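CaaX farnesyltransferase alpha subunit Ram2 (PDB 4L9P) forms, together with the beta subunit Ram1, a protein farnesyltransferase that probably attaches farnesyl groups to the cysteine of C-terminal CaaX motifs. Local coordinates at residues R72-T77 / A95-A100; W111-A116 / H127-L132; P140-R145 / R172-W177; E146-M151 / H179-Q184; A192-N197 / L253-N258. The protein carries 1 engineered substitution. All blocks are in the same frame, centred on the assembly; numbering follows the deposited sequence.

Interaction 1 (R72-T77 / A95-A100)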
# COMPACT_ATOMS: atom_id res chain seq x y z
N ARG A 72 31.33 21.23 -5.92
CA ARG A 72 30.57 21.45 -7.15
C ARG A 72 29.49 20.37 -7.30
O ARG A 72 28.38 20.68 -7.73
CB ARG A 72 31.46 21.57 -8.42
CG ARG A 72 32.18 20.30 -8.82
CD ARG A 72 32.99 20.51 -10.15
NE ARG A 72 33.61 19.25 -10.47
CZ ARG A 72 34.57 19.12 -11.36
NH1 ARG A 72 34.97 20.21 -12.02
NH2 ARG A 72 35.09 17.93 -11.57
N ALA A 73 29.84 19.13 -7.01
CA ALA A 73 28.87 18.03 -7.12
C ALA A 73 27.74 18.25 -6.14
O ALA A 73 26.56 17.99 -6.48
CB ALA A 73 29.56 16.69 -6.87
N LEU A 74 28.05 18.73 -4.94
CA LEU A 74 27.00 19.01 -3.97
C LEU A 74 26.03 20.08 -4.50
O LEU A 74 24.80 19.91 -4.45
CB LEU A 74 27.61 19.37 -2.60
CG LEU A 74 26.61 19.64 -1.46
CD1 LEU A 74 25.82 18.34 -1.11
CD2 LEU A 74 27.38 20.18 -0.23
N ARG A 75 26.53 21.17 -5.04
CA ARG A 75 25.70 22.22 -5.65
C ARG A 75 24.87 21.67 -6.83
O ARG A 75 23.67 21.95 -6.95
CB ARG A 75 26.58 23.37 -6.16
CG ARG A 75 27.20 24.21 -5.07
CD ARG A 75 27.78 25.55 -5.65
NE ARG A 75 28.59 25.39 -6.87
CZ ARG A 75 29.90 25.13 -6.91
NH1 ARG A 75 30.61 25.04 -5.78
NH2 ARG A 75 30.50 25.01 -8.09
N LEU A 76 25.46 20.76 -7.59
CA LEU A 76 24.75 20.15 -8.71
C LEU A 76 23.54 19.34 -8.18
O LEU A 76 22.44 19.38 -8.76
CB LEU A 76 25.71 19.19 -9.44
CG LEU A 76 25.06 18.36 -10.56
CD1 LEU A 76 24.35 19.20 -11.63
CD2 LEU A 76 26.08 17.43 -11.21
N THR A 77 23.76 18.58 -7.13
CA THR A 77 22.61 17.83 -6.58
C THR A 77 21.49 18.77 -6.10
O THR A 77 20.32 18.44 -6.29
CB THR A 77 23.00 16.89 -5.42
OG1 THR A 77 23.42 17.61 -4.23
CG2 THR A 77 24.01 15.82 -5.85
N ALA A 95 23.61 12.64 -0.09
CA ALA A 95 23.98 12.28 1.24
C ALA A 95 25.41 11.72 1.30
O ALA A 95 26.14 12.00 2.27
CB ALA A 95 22.99 11.22 1.81
N LYS A 96 25.79 10.94 0.30
CA LYS A 96 27.20 10.46 0.25
C LYS A 96 28.17 11.63 0.29
O LYS A 96 29.14 11.60 1.07
CB LYS A 96 27.44 9.67 -1.02
CG LYS A 96 26.79 8.32 -1.05
CD LYS A 96 27.21 7.65 -2.39
CE LYS A 96 26.69 6.23 -2.51
NZ LYS A 96 27.25 5.67 -3.79
N ILE A 97 27.91 12.67 -0.50
CA ILE A 97 28.83 13.82 -0.56
C ILE A 97 28.86 14.54 0.80
O ILE A 97 29.92 14.87 1.31
CB ILE A 97 28.39 14.84 -1.62
CG1 ILE A 97 28.40 14.20 -3.01
CG2 ILE A 97 29.32 16.07 -1.56
CD1 ILE A 97 27.66 15.01 -4.08
N LEU A 98 27.73 14.77 1.43
CA LEU A 98 27.68 15.48 2.70
C LEU A 98 28.53 14.78 3.73
O LEU A 98 29.27 15.42 4.44
CB LEU A 98 26.23 15.53 3.20
CG LEU A 98 25.31 16.42 2.38
CD1 LEU A 98 23.83 16.09 2.79
CD2 LEU A 98 25.60 17.88 2.67
N PHE A 99 28.39 13.45 3.84
CA PHE A 99 29.22 12.73 4.80
C PHE A 99 30.71 12.71 4.40
O PHE A 99 31.59 12.96 5.25
CB PHE A 99 28.64 11.35 5.01
CG PHE A 99 27.44 11.37 5.88
CD1 PHE A 99 27.55 11.55 7.27
CD2 PHE A 99 26.18 11.20 5.34
CE1 PHE A 99 26.41 11.58 8.10
CE2 PHE A 99 25.05 11.20 6.17
CZ PHE A 99 25.17 11.40 7.53
N ALA A 100 31.00 12.48 3.11
CA ALA A 100 32.41 12.41 2.67
C ALA A 100 33.16 13.72 2.88
O ALA A 100 34.37 13.73 3.20
CB ALA A 100 32.44 12.02 1.24
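Leu74 and Ile97 face each other where the segments 72-77 and 95-100 run roughly antiparallel, their axes at 146° and 9.7 Å apart. Ile97 is the central side chain. Its CG1 is anti to the carbonyl carbon (chi1 -62°), while CG2 lies anti to the backbone N, and the two branches meet different parts of the other helix. Ile97 CD1 sits 3.8 Å from Ala73 CB and equally close to the backbone N of Leu74. It also meets Thr77 tip to tip, with Ile97 CD1 4.1 Å from Thr77 CG2. The other branch, Ile97 CG2, packs 3.9 Å from Leu74 CB. Farther along, Leu74 and Leu98 cross at about a right angle, and Leu74 CD1 touches Leu98 CD2 at 3.8 Å. The hydroxyl of Thr77 has a partner in each helix. Thr77 OG1 donates to Leu74 O at 2.7 Å and is also hydrogen-bonded to Arg94 NH1 of helix 88-100. This leaves the methyl CG2 to meet Ile97. The two helices form an antiparallel helical hairpin within a prenyltransferase alpha-subunit repeat, of the TPR clan. Between the two segments the side-chain contacts are apolar. The small CB of Ala73 lets the delta methyl of Ile97 come near the backbone, so the hairpin is joined here by fitted methyl groups, not by paired charges.

Interaction 2 (W111-A116 / H127-L132); sequences WLNKVA and HHRQVL. With EDO (1,2-ethanediol), chain I.
Asn113 and Arg129 carry the polar part of this contact. Both terminal nitrogens of Arg129 grip a single oxygen end-on: NH1 lies 2.8 Å and NH2 2.9 Å from Asn113 OD1. NH2 comes in on a lone pair, and NH1 nearly along the C=O axis. Both bonds are bent, as they share one oxygen. The amide and guanidinium planes are 16° apart, nearly coplanar. The third nitrogen, Arg129 NE, forms a salt bridge with Glu146. Arg129 CB rests 3.7 Å from Leu112 CD2. The other methyl, Leu112 CD1, lies 4.0 Å from His128 CD2. His128 NE2 is satisfied elsewhere, by Glu108. Away from helix 105-118, Gln130 NE2 donates to O2 of a 1,2-ethanediol at 2.8 Å, and His127 NE2 is hydrogen-bonded to Gly246 O of the beta subunit Ram1. The antiparallel helices 105-118 and 123-133 form a repeat hairpin between helix 88-100, which touches Leu112, His128 and Leu132, and helix 146-156, whose Phe149 packs on Asn113 and Arg129.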
# COMPACT_ATOMS: atom_id res chain seq x y z
N TRP A 111 18.49 23.76 5.10
CA TRP A 111 18.16 23.71 3.65
C TRP A 111 17.02 22.69 3.39
O TRP A 111 16.04 23.00 2.66
CB TRP A 111 19.41 23.32 2.87
CG TRP A 111 19.15 23.05 1.44
CD1 TRP A 111 19.07 23.97 0.42
CD2 TRP A 111 18.94 21.77 0.83
NE1 TRP A 111 18.81 23.33 -0.79
CE2 TRP A 111 18.74 21.98 -0.57
CE3 TRP A 111 18.91 20.46 1.32
CZ2 TRP A 111 18.51 20.93 -1.45
CZ3 TRP A 111 18.68 19.42 0.43
CH2 TRP A 111 18.46 19.67 -0.94
N LEU A 112 17.11 21.50 3.99
CA LEU A 112 16.11 20.46 3.77
C LEU A 112 14.74 20.93 4.23
O LEU A 112 13.73 20.64 3.57
CB LEU A 112 16.55 19.21 4.55
CG LEU A 112 15.63 18.00 4.29
CD1 LEU A 112 15.62 17.56 2.81
CD2 LEU A 112 16.08 16.86 5.22
N ASN A 113 14.68 21.69 5.32
CA ASN A 113 13.38 22.18 5.80
C ASN A 113 12.69 23.02 4.71
O ASN A 113 11.46 22.95 4.54
CB ASN A 113 13.55 23.10 7.00
CG ASN A 113 13.93 22.38 8.25
OD1 ASN A 113 13.89 21.14 8.34
ND2 ASN A 113 14.36 23.14 9.26
N LYS A 114 13.44 23.84 3.99
CA LYS A 114 12.86 24.63 2.91
C LYS A 114 12.33 23.78 1.77
O LYS A 114 11.28 24.07 1.19
CB LYS A 114 13.94 25.63 2.36
CG LYS A 114 14.35 26.66 3.42
CD LYS A 114 15.63 27.41 2.99
CE LYS A 114 16.41 28.00 4.20
NZ LYS A 114 17.67 28.80 3.92
N VAL A 115 13.07 22.73 1.41
CA VAL A 115 12.61 21.81 0.38
C VAL A 115 11.33 21.09 0.83
O VAL A 115 10.37 20.95 0.05
CB VAL A 115 13.73 20.76 0.02
CG1 VAL A 115 13.25 19.90 -1.18
CG2 VAL A 115 15.07 21.45 -0.37
N ALA A 116 11.32 20.66 2.09
CA ALA A 116 10.20 19.92 2.67
C ALA A 116 8.92 20.79 2.66
O ALA A 116 7.85 20.30 2.41
CB ALA A 116 10.53 19.44 4.11
N HIS A 127 13.11 10.39 3.93
CA HIS A 127 14.20 9.42 4.08
C HIS A 127 15.54 10.16 4.30
O HIS A 127 16.32 9.81 5.20
CB HIS A 127 14.30 8.44 2.92
CG HIS A 127 15.42 7.48 3.12
ND1 HIS A 127 15.42 6.58 4.16
CD2 HIS A 127 16.60 7.33 2.48
CE1 HIS A 127 16.56 5.90 4.14
NE2 HIS A 127 17.29 6.33 3.12
N HIS A 128 15.80 11.22 3.52
CA HIS A 128 17.07 11.95 3.63
C HIS A 128 17.17 12.53 5.03
O HIS A 128 18.24 12.52 5.65
CB HIS A 128 17.08 13.07 2.59
CG HIS A 128 18.38 13.79 2.49
ND1 HIS A 128 19.51 13.19 1.95
CD2 HIS A 128 18.70 15.08 2.76
CE1 HIS A 128 20.49 14.09 1.93
NE2 HIS A 128 20.03 15.25 2.42
N ARG A 129 16.07 13.03 5.59
CA ARG A 129 16.09 13.60 6.94
C ARG A 129 16.54 12.52 7.95
O ARG A 129 17.35 12.79 8.86
CB ARG A 129 14.72 14.16 7.33
CG ARG A 129 14.82 15.07 8.56
CD ARG A 129 13.43 15.62 8.93
NE ARG A 129 13.57 16.80 9.80
CZ ARG A 129 13.72 18.05 9.36
NH1 ARG A 129 13.67 18.33 8.04
NH2 ARG A 129 13.97 19.03 10.26
N GLN A 130 16.01 11.31 7.80
CA GLN A 130 16.36 10.22 8.71
C GLN A 130 17.86 9.82 8.55
O GLN A 130 18.58 9.59 9.55
CB GLN A 130 15.48 9.02 8.37
CG GLN A 130 15.80 7.77 9.22
CD GLN A 130 14.81 6.61 8.93
OE1 GLN A 130 13.61 6.83 8.60
NE2 GLN A 130 15.33 5.40 8.98
N VAL A 131 18.34 9.82 7.31
CA VAL A 131 19.77 9.52 7.04
C VAL A 131 20.64 10.54 7.79
O VAL A 131 21.61 10.14 8.43
CB VAL A 131 20.03 9.54 5.50
CG1 VAL A 131 21.53 9.48 5.18
CG2 VAL A 131 19.30 8.34 4.88
N LEU A 132 20.31 11.81 7.71
CA LEU A 132 21.12 12.83 8.35
C LEU A 132 20.99 12.78 9.85
O LEU A 132 22.01 12.76 10.58
CB LEU A 132 20.67 14.21 7.92
CG LEU A 132 20.74 14.54 6.42
CD1 LEU A 132 20.03 15.92 6.19
CD2 LEU A 132 22.15 14.55 5.94
C1 EDO I . 20.15 5.45 8.04
O1 EDO I . 19.83 4.41 7.13
C2 EDO I . 18.84 5.94 8.63
O2 EDO I . 18.05 4.85 9.11

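Interaction 3 (P140-R145 / R172-W177); sequences PTLPPR and RHFKLW. With EDO (1,2-ethanediol), chain E.
Phe174 and the 140-145 loop form the tight part of the contact. The loop backbone passes across the ring. Leu142 N stands 3.6 Å above one face, offset toward the rim, and His173 CD2 lies over the centre of the opposite face. Thr141 C is the nearest loop atom, 3.4 Å from Phe174 CE1, while Pro140 O approaches at the ring edge. Leu142 extends the packing inward. Its CG is anti to the backbone N (chi1 175°), and beyond it CD1 meets Phe174 CD2 at 4.1 Å and CD2 meets Leu176 CD1 at 4.1 Å. The other end of the loop is looser and exposed. There Arg145 NH1 bends back to donate to Pro144 O at 2.9 Å, from above the carbonyl plane. Arg145 N, at the N-cap position of helix 146-156, donates to O1 of a 1,2-ethanediol at 2.8 Å. The loop lies against the last part of helix 161-174. Leu142 reaches Leu170 of that helix, and Met133 of helix 123-133 touches both Pro143 and Phe174.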
# COMPACT_ATOMS: atom_id res chain seq x y z
N PRO A 140 23.70 14.53 18.58
CA PRO A 140 23.74 13.57 19.69
C PRO A 140 22.45 13.51 20.47
O PRO A 140 22.13 12.47 21.08
CB PRO A 140 24.90 14.07 20.58
CG PRO A 140 25.09 15.55 20.17
CD PRO A 140 24.72 15.60 18.68
N THR A 141 21.70 14.61 20.43
CA THR A 141 20.41 14.66 21.12
C THR A 141 19.41 15.34 20.20
O THR A 141 19.80 15.95 19.19
CB THR A 141 20.48 15.47 22.43
OG1 THR A 141 20.97 16.80 22.18
CG2 THR A 141 21.33 14.73 23.49
N LEU A 142 18.15 15.25 20.58
CA LEU A 142 17.06 15.83 19.80
C LEU A 142 17.35 17.33 19.59
O LEU A 142 17.46 18.10 20.58
CB LEU A 142 15.78 15.67 20.65
CG LEU A 142 14.56 16.33 20.02
CD1 LEU A 142 14.15 15.69 18.67
CD2 LEU A 142 13.39 16.28 21.00
N PRO A 143 17.40 17.79 18.35
CA PRO A 143 17.62 19.24 18.15
C PRO A 143 16.45 20.06 18.70
O PRO A 143 15.27 19.64 18.68
CB PRO A 143 17.74 19.36 16.62
CG PRO A 143 18.27 18.03 16.18
CD PRO A 143 17.53 17.02 17.09
N PRO A 144 16.73 21.27 19.19
CA PRO A 144 15.75 22.02 19.93
C PRO A 144 14.55 22.50 19.19
O PRO A 144 13.63 22.87 19.86
CB PRO A 144 16.55 23.24 20.53
CG PRO A 144 17.82 23.18 20.00
CD PRO A 144 18.10 21.84 19.30
N ARG A 145 14.56 22.52 17.85
CA ARG A 145 13.36 22.99 17.14
C ARG A 145 12.92 21.92 16.13
O ARG A 145 12.11 22.20 15.23
CB ARG A 145 13.65 24.32 16.42
CG ARG A 145 13.82 25.48 17.44
CD ARG A 145 12.50 25.76 18.18
NE ARG A 145 12.61 26.91 19.10
CZ ARG A 145 13.04 26.81 20.35
NH1 ARG A 145 13.46 25.64 20.83
NH2 ARG A 145 13.03 27.93 21.10
N ARG A 172 11.91 6.62 18.44
CA ARG A 172 12.71 5.47 18.81
C ARG A 172 14.18 5.86 18.92
O ARG A 172 14.88 5.42 19.85
CB ARG A 172 12.52 4.38 17.77
CG ARG A 172 13.25 3.13 18.15
CD ARG A 172 12.87 1.99 17.17
NE ARG A 172 13.57 0.75 17.50
CZ ARG A 172 13.07 -0.16 18.34
NH1 ARG A 172 11.91 0.10 19.01
NH2 ARG A 172 13.75 -1.27 18.59
N HIS A 173 14.67 6.69 18.00
CA HIS A 173 16.09 7.01 17.95
C HIS A 173 16.54 7.80 19.16
O HIS A 173 17.59 7.47 19.76
CB HIS A 173 16.38 7.81 16.70
CG HIS A 173 17.82 8.14 16.53
ND1 HIS A 173 18.73 7.21 16.07
CD2 HIS A 173 18.51 9.31 16.71
CE1 HIS A 173 19.92 7.79 15.99
NE2 HIS A 173 19.82 9.06 16.38
N PHE A 174 15.79 8.83 19.54
CA PHE A 174 16.17 9.68 20.70
C PHE A 174 15.45 9.27 21.99
O PHE A 174 15.58 9.92 23.02
CB PHE A 174 15.88 11.13 20.36
CG PHE A 174 16.85 11.70 19.36
CD1 PHE A 174 18.24 11.74 19.62
CD2 PHE A 174 16.37 12.28 18.20
CE1 PHE A 174 19.11 12.29 18.70
CE2 PHE A 174 17.24 12.83 17.25
CZ PHE A 174 18.65 12.87 17.52
N LYS A 175 14.73 8.15 21.93
CA LYS A 175 14.06 7.55 23.11
C LYS A 175 13.06 8.55 23.73
O LYS A 175 13.12 8.89 24.92
CB LYS A 175 15.09 7.04 24.18
CG LYS A 175 16.04 6.01 23.55
CD LYS A 175 16.95 5.33 24.63
CE LYS A 175 17.98 4.41 23.99
NZ LYS A 175 17.34 3.26 23.25
N LEU A 176 12.13 8.98 22.90
CA LEU A 176 11.20 10.08 23.23
C LEU A 176 9.82 9.61 23.68
O LEU A 176 8.89 10.41 23.75
CB LEU A 176 11.07 11.05 22.06
CG LEU A 176 12.39 11.59 21.52
CD1 LEU A 176 12.03 12.50 20.33
CD2 LEU A 176 13.10 12.37 22.62
N TRP A 177 9.64 8.31 23.99
CA TRP A 177 8.27 7.80 24.28
C TRP A 177 7.64 8.60 25.40
O TRP A 177 6.42 8.89 25.33
CB TRP A 177 8.25 6.34 24.64
CG TRP A 177 8.73 5.43 23.57
CD1 TRP A 177 7.97 4.84 22.59
CD2 TRP A 177 10.06 4.95 23.39
NE1 TRP A 177 8.75 4.04 21.79
CE2 TRP A 177 10.05 4.11 22.25
CE3 TRP A 177 11.28 5.15 24.05
CZ2 TRP A 177 11.16 3.44 21.80
CZ3 TRP A 177 12.40 4.48 23.60
CH2 TRP A 177 12.33 3.63 22.46
C1 EDO E . 17.47 23.05 15.21
O1 EDO E . 16.36 22.32 15.75
C2 EDO E . 17.56 24.52 15.60
O2 EDO E . 17.61 24.61 17.04

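Interaction 4 (E146-M151 / H179-Q184)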
# COMPACT_ATOMS: atom_id res chain seq x y z
N GLU A 146 13.38 20.72 16.32
CA GLU A 146 12.99 19.62 15.40
C GLU A 146 11.50 19.31 15.57
O GLU A 146 10.77 19.14 14.54
CB GLU A 146 13.82 18.36 15.73
CG GLU A 146 13.47 17.15 14.84
CD GLU A 146 13.89 17.31 13.41
OE1 GLU A 146 14.44 18.37 13.01
OE2 GLU A 146 13.60 16.40 12.59
N GLN A 147 10.99 19.15 16.79
CA GLN A 147 9.53 18.84 16.97
C GLN A 147 8.68 19.99 16.40
O GLN A 147 7.64 19.75 15.74
CB GLN A 147 9.22 18.56 18.45
CG GLN A 147 9.83 17.23 18.92
CD GLN A 147 9.84 17.12 20.41
OE1 GLN A 147 10.13 18.10 21.12
NE2 GLN A 147 9.50 15.94 20.94
N ASP A 148 9.11 21.23 16.57
CA ASP A 148 8.35 22.34 16.00
C ASP A 148 8.31 22.29 14.47
O ASP A 148 7.29 22.64 13.88
CB ASP A 148 9.00 23.70 16.42
CG ASP A 148 8.60 24.12 17.81
OD1 ASP A 148 7.94 23.37 18.54
OD2 ASP A 148 8.98 25.23 18.20
N PHE A 149 9.41 21.89 13.83
CA PHE A 149 9.37 21.77 12.39
C PHE A 149 8.33 20.71 11.99
O PHE A 149 7.56 20.91 11.00
CB PHE A 149 10.73 21.39 11.76
CG PHE A 149 10.64 21.40 10.27
CD1 PHE A 149 10.45 22.61 9.62
CD2 PHE A 149 10.65 20.23 9.55
CE1 PHE A 149 10.22 22.64 8.25
CE2 PHE A 149 10.50 20.25 8.14
CZ PHE A 149 10.24 21.45 7.51
N LEU A 150 8.30 19.57 12.67
CA LEU A 150 7.33 18.55 12.30
C LEU A 150 5.91 19.14 12.49
O LEU A 150 5.02 18.86 11.65
CB LEU A 150 7.47 17.30 13.18
CG LEU A 150 8.88 16.70 13.04
CD1 LEU A 150 8.90 15.40 13.84
CD2 LEU A 150 9.31 16.48 11.59
N MET A 151 5.67 19.96 13.51
CA MET A 151 4.36 20.59 13.65
C MET A 151 4.06 21.62 12.57
O MET A 151 2.88 21.79 12.23
CB MET A 151 4.21 21.21 15.03
CG MET A 151 4.22 20.14 16.15
SD MET A 151 2.91 18.91 15.99
CE MET A 151 1.57 19.77 16.83
N HIS A 179 8.67 11.68 26.33
CA HIS A 179 8.98 13.14 26.19
C HIS A 179 7.65 13.91 26.11
O HIS A 179 6.79 13.58 25.28
CB HIS A 179 9.82 13.31 24.93
CG HIS A 179 10.31 14.71 24.68
ND1 HIS A 179 9.50 15.78 24.34
CD2 HIS A 179 11.59 15.18 24.73
CE1 HIS A 179 10.27 16.86 24.17
NE2 HIS A 179 11.53 16.50 24.41
N PRO A 180 7.46 14.99 26.87
CA PRO A 180 6.11 15.55 26.98
C PRO A 180 5.67 16.21 25.69
O PRO A 180 4.44 16.27 25.47
CB PRO A 180 6.23 16.61 28.08
CG PRO A 180 7.67 16.71 28.37
CD PRO A 180 8.39 15.51 27.92
N ARG A 181 6.59 16.63 24.82
CA ARG A 181 6.10 17.24 23.54
C ARG A 181 5.50 16.20 22.62
O ARG A 181 4.70 16.54 21.77
CB ARG A 181 7.19 17.99 22.80
CG ARG A 181 7.37 19.42 23.32
CD ARG A 181 6.16 20.32 22.96
NE ARG A 181 6.01 20.34 21.50
CZ ARG A 181 6.77 21.01 20.64
NH1 ARG A 181 7.77 21.83 21.05
NH2 ARG A 181 6.58 20.89 19.35
N GLU A 182 5.88 14.93 22.78
CA GLU A 182 5.29 13.92 21.88
C GLU A 182 3.82 13.77 22.23
O GLU A 182 2.97 13.83 21.31
CB GLU A 182 6.03 12.58 22.03
CG GLU A 182 7.44 12.61 21.37
CD GLU A 182 7.40 13.02 19.91
OE1 GLU A 182 6.56 12.45 19.17
OE2 GLU A 182 8.15 13.91 19.46
N ILE A 183 3.48 13.57 23.48
CA ILE A 183 2.07 13.49 23.86
C ILE A 183 1.37 14.82 23.66
O ILE A 183 0.22 14.85 23.20
CB ILE A 183 1.90 12.88 25.25
CG1 ILE A 183 0.51 12.38 25.45
CG2 ILE A 183 2.36 13.84 26.39
CD1 ILE A 183 0.30 11.00 24.60
N GLN A 184 2.02 15.94 23.99
CA GLN A 184 1.34 17.22 23.83
C GLN A 184 1.04 17.49 22.37
O GLN A 184 -0.07 18.02 22.05
CB GLN A 184 2.25 18.34 24.36
CG GLN A 184 1.74 19.75 24.08
CD GLN A 184 2.72 20.79 24.61
OE1 GLN A 184 3.27 20.63 25.73
NE2 GLN A 184 3.02 21.80 23.79
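Gln147 lies over one face of the His179 ring, with its NE2 3.2 Å above the plane and offset toward the rim. The amide and ring planes are 79° apart, and Arg181 CA sits at the ring edge. On the Arg181 guanidinium, one face takes Gln147 CB, while Asp148 OD1 and Met151 CG approach near its plane. The contact joins nearly parallel helices, 14° apart, that belong to successive repeats of the alpha-helical prenyltransferase superhelix. His179 is the N-cap residue of helix 180-192, its ND1 accepting from Arg181 N at 3.1 Å. Gln147 is buried, and its NE2 donates to Glu182 OE2 at 2.9 Å. Glu182 OE2 also forms a salt bridge with Arg167, and OE1 bonds His202. The Arg181 chain, bent at chi2 (-70°) and chi3, slides past Gln147 in the opposite direction. Its NE pairs with Asp185. The exposed end is a salt bridge in which NH1 and NH2 of Arg181 both hold Asp148 OD1, each at 2.9 Å.

Interaction 5 (A192-N197 / L253-N258). With EDO (1,2-ethanediol), chain H.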
# COMPACT_ATOMS: atom_id res chain seq x y z
N ALA A 192 -7.57 19.59 17.55
CA ALA A 192 -7.96 20.21 16.28
C ALA A 192 -8.86 19.25 15.49
O ALA A 192 -9.80 19.73 14.84
CB ALA A 192 -6.69 20.54 15.47
N ASP A 193 -8.54 17.96 15.51
CA ASP A 193 -9.38 17.00 14.73
C ASP A 193 -9.30 15.65 15.46
O ASP A 193 -8.34 14.90 15.27
CB ASP A 193 -8.93 16.88 13.28
CG ASP A 193 -9.86 16.04 12.44
OD1 ASP A 193 -10.75 15.39 13.04
OD2 ASP A 193 -9.68 16.06 11.21
N VAL A 194 -10.29 15.35 16.29
CA VAL A 194 -10.30 14.12 17.07
C VAL A 194 -10.35 12.87 16.17
O VAL A 194 -10.07 11.75 16.64
CB VAL A 194 -11.47 14.16 18.11
CG1 VAL A 194 -12.87 14.11 17.38
CG2 VAL A 194 -11.31 13.05 19.15
N ARG A 195 -10.65 13.08 14.89
CA ARG A 195 -10.68 11.96 13.93
C ARG A 195 -9.37 11.70 13.23
O ARG A 195 -9.30 10.95 12.26
CB ARG A 195 -11.79 12.18 12.89
CG ARG A 195 -13.15 12.19 13.61
CD ARG A 195 -14.09 13.01 12.86
NE ARG A 195 -15.47 12.99 13.41
CZ ARG A 195 -16.16 14.10 13.67
NH1 ARG A 195 -15.61 15.29 13.51
NH2 ARG A 195 -17.42 13.99 14.06
N ASN A 196 -8.29 12.37 13.70
CA ASN A 196 -6.98 12.16 13.07
C ASN A 196 -6.35 10.85 13.48
O ASN A 196 -5.72 10.74 14.52
CB ASN A 196 -6.04 13.34 13.37
CG ASN A 196 -4.73 13.23 12.64
OD1 ASN A 196 -4.38 12.15 12.16
ND2 ASN A 196 -3.99 14.31 12.59
N ASN A 197 -6.58 9.83 12.64
CA ASN A 197 -6.11 8.51 12.99
C ASN A 197 -4.62 8.43 13.06
O ASN A 197 -4.09 7.58 13.80
CB ASN A 197 -6.61 7.46 11.96
CG ASN A 197 -6.46 6.07 12.48
OD1 ASN A 197 -7.19 5.68 13.45
ND2 ASN A 197 -5.56 5.27 11.88
N LEU A 253 -16.93 10.47 23.50
CA LEU A 253 -18.16 11.22 23.80
C LEU A 253 -18.25 12.53 22.98
O LEU A 253 -19.35 13.04 22.74
CB LEU A 253 -18.21 11.53 25.31
CG LEU A 253 -18.46 10.32 26.21
CD1 LEU A 253 -18.13 10.67 27.67
CD2 LEU A 253 -19.90 9.81 26.08
N GLU A 254 -17.13 13.04 22.51
CA GLU A 254 -17.17 14.22 21.64
C GLU A 254 -17.68 13.92 20.24
O GLU A 254 -18.14 14.84 19.54
CB GLU A 254 -15.78 14.85 21.50
CG GLU A 254 -15.21 15.31 22.83
CD GLU A 254 -13.73 15.69 22.78
OE1 GLU A 254 -13.02 15.41 21.82
OE2 GLU A 254 -13.29 16.32 23.75
N ALA A 255 -17.60 12.64 19.81
CA ALA A 255 -17.92 12.26 18.41
C ALA A 255 -18.00 10.76 18.36
O ALA A 255 -17.06 10.08 18.01
CB ALA A 255 -16.85 12.80 17.40
N PRO A 256 -19.14 10.21 18.79
CA PRO A 256 -19.17 8.75 19.01
C PRO A 256 -19.04 7.91 17.74
O PRO A 256 -18.69 6.75 17.88
CB PRO A 256 -20.59 8.52 19.63
CG PRO A 256 -20.84 9.79 20.34
CD PRO A 256 -20.35 10.86 19.36
N GLU A 257 -19.31 8.46 16.55
CA GLU A 257 -19.15 7.65 15.34
C GLU A 257 -17.70 7.64 14.83
O GLU A 257 -17.41 7.01 13.82
CB GLU A 257 -20.13 8.15 14.26
CG GLU A 257 -20.31 7.26 13.02
CD GLU A 257 -20.69 5.83 13.31
OE1 GLU A 257 -21.08 5.55 14.45
OE2 GLU A 257 -20.64 4.98 12.38
N ASN A 258 -16.78 8.29 15.54
CA ASN A 258 -15.37 8.33 15.11
C ASN A 258 -14.70 6.99 15.42
O ASN A 258 -14.51 6.64 16.59
CB ASN A 258 -14.74 9.42 15.92
CG ASN A 258 -13.24 9.54 15.79
OD1 ASN A 258 -12.61 9.00 14.88
ND2 ASN A 258 -12.66 10.33 16.71
C1 EDO H . -20.77 3.61 9.03
O1 EDO H . -22.05 3.16 8.54
C2 EDO H . -20.83 5.13 9.06
O2 EDO H . -21.79 5.63 10.03
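Asn258 ND2 donates to Val194 O from well above the carbonyl plane, 66° out of it, at 3.0 Å. The same oxygen is also bonded by Trp200 NE1. Asn258 CG is anti to the backbone N (chi1 172°), and ND2 then lies at Val194 O. Asn258 OD1 caps Ser260 N, and the strongest polar partner of the Asn258 side chain is Asn361 of the beta subunit Ram1. Arg195 CG packs 3.4 Å from Asn258 CG. Ala255 CB lies over one face of the Arg195 guanidinium, 3.6 Å from Arg195 NH2. That NH2 is hydrogen-bonded to Leu86 O, its strongest polar partner, and forms a salt bridge with Asp84, both of Ram1. Asp193 OD1 accepts from Arg195 N at 3.0 Å and bonds Thr88 of Ram1, while OD2 bonds Thr90 of Ram1. This Asx turn overlaps the type I beta turn from Asp193 to Asn196. Each loop ends in an asparagine N-cap, Asn196 or Asn258, so the contact pairs two capped interhelical turns at the alpha-beta interface of the heterodimer.

How the interactions relate
Interactions 1 and 2 come in series along the superhelix, before the interleaved interactions 3 and 4. Interactions 1 and 2 touch, their centres 14 Å apart, where Ala95 and Leu98 pack on His128 and Leu132. Interaction 2 is joined to interaction 4, whose centre is 17 Å away, by the salt bridge between Arg129 NE and Glu146 OE2 (2.8 Å). Interactions 3 and 4 have centres 10 Å apart, and Leu142 CD2 lies 3.7 Å from Gln147 CD. Interaction 5 touches none of the others; the nearest atoms of interaction 4 are about 8 Å away. Its Arg195 side chain is about 13 Å from the bound farnesyl diphosphate analogue, too far for direct contact.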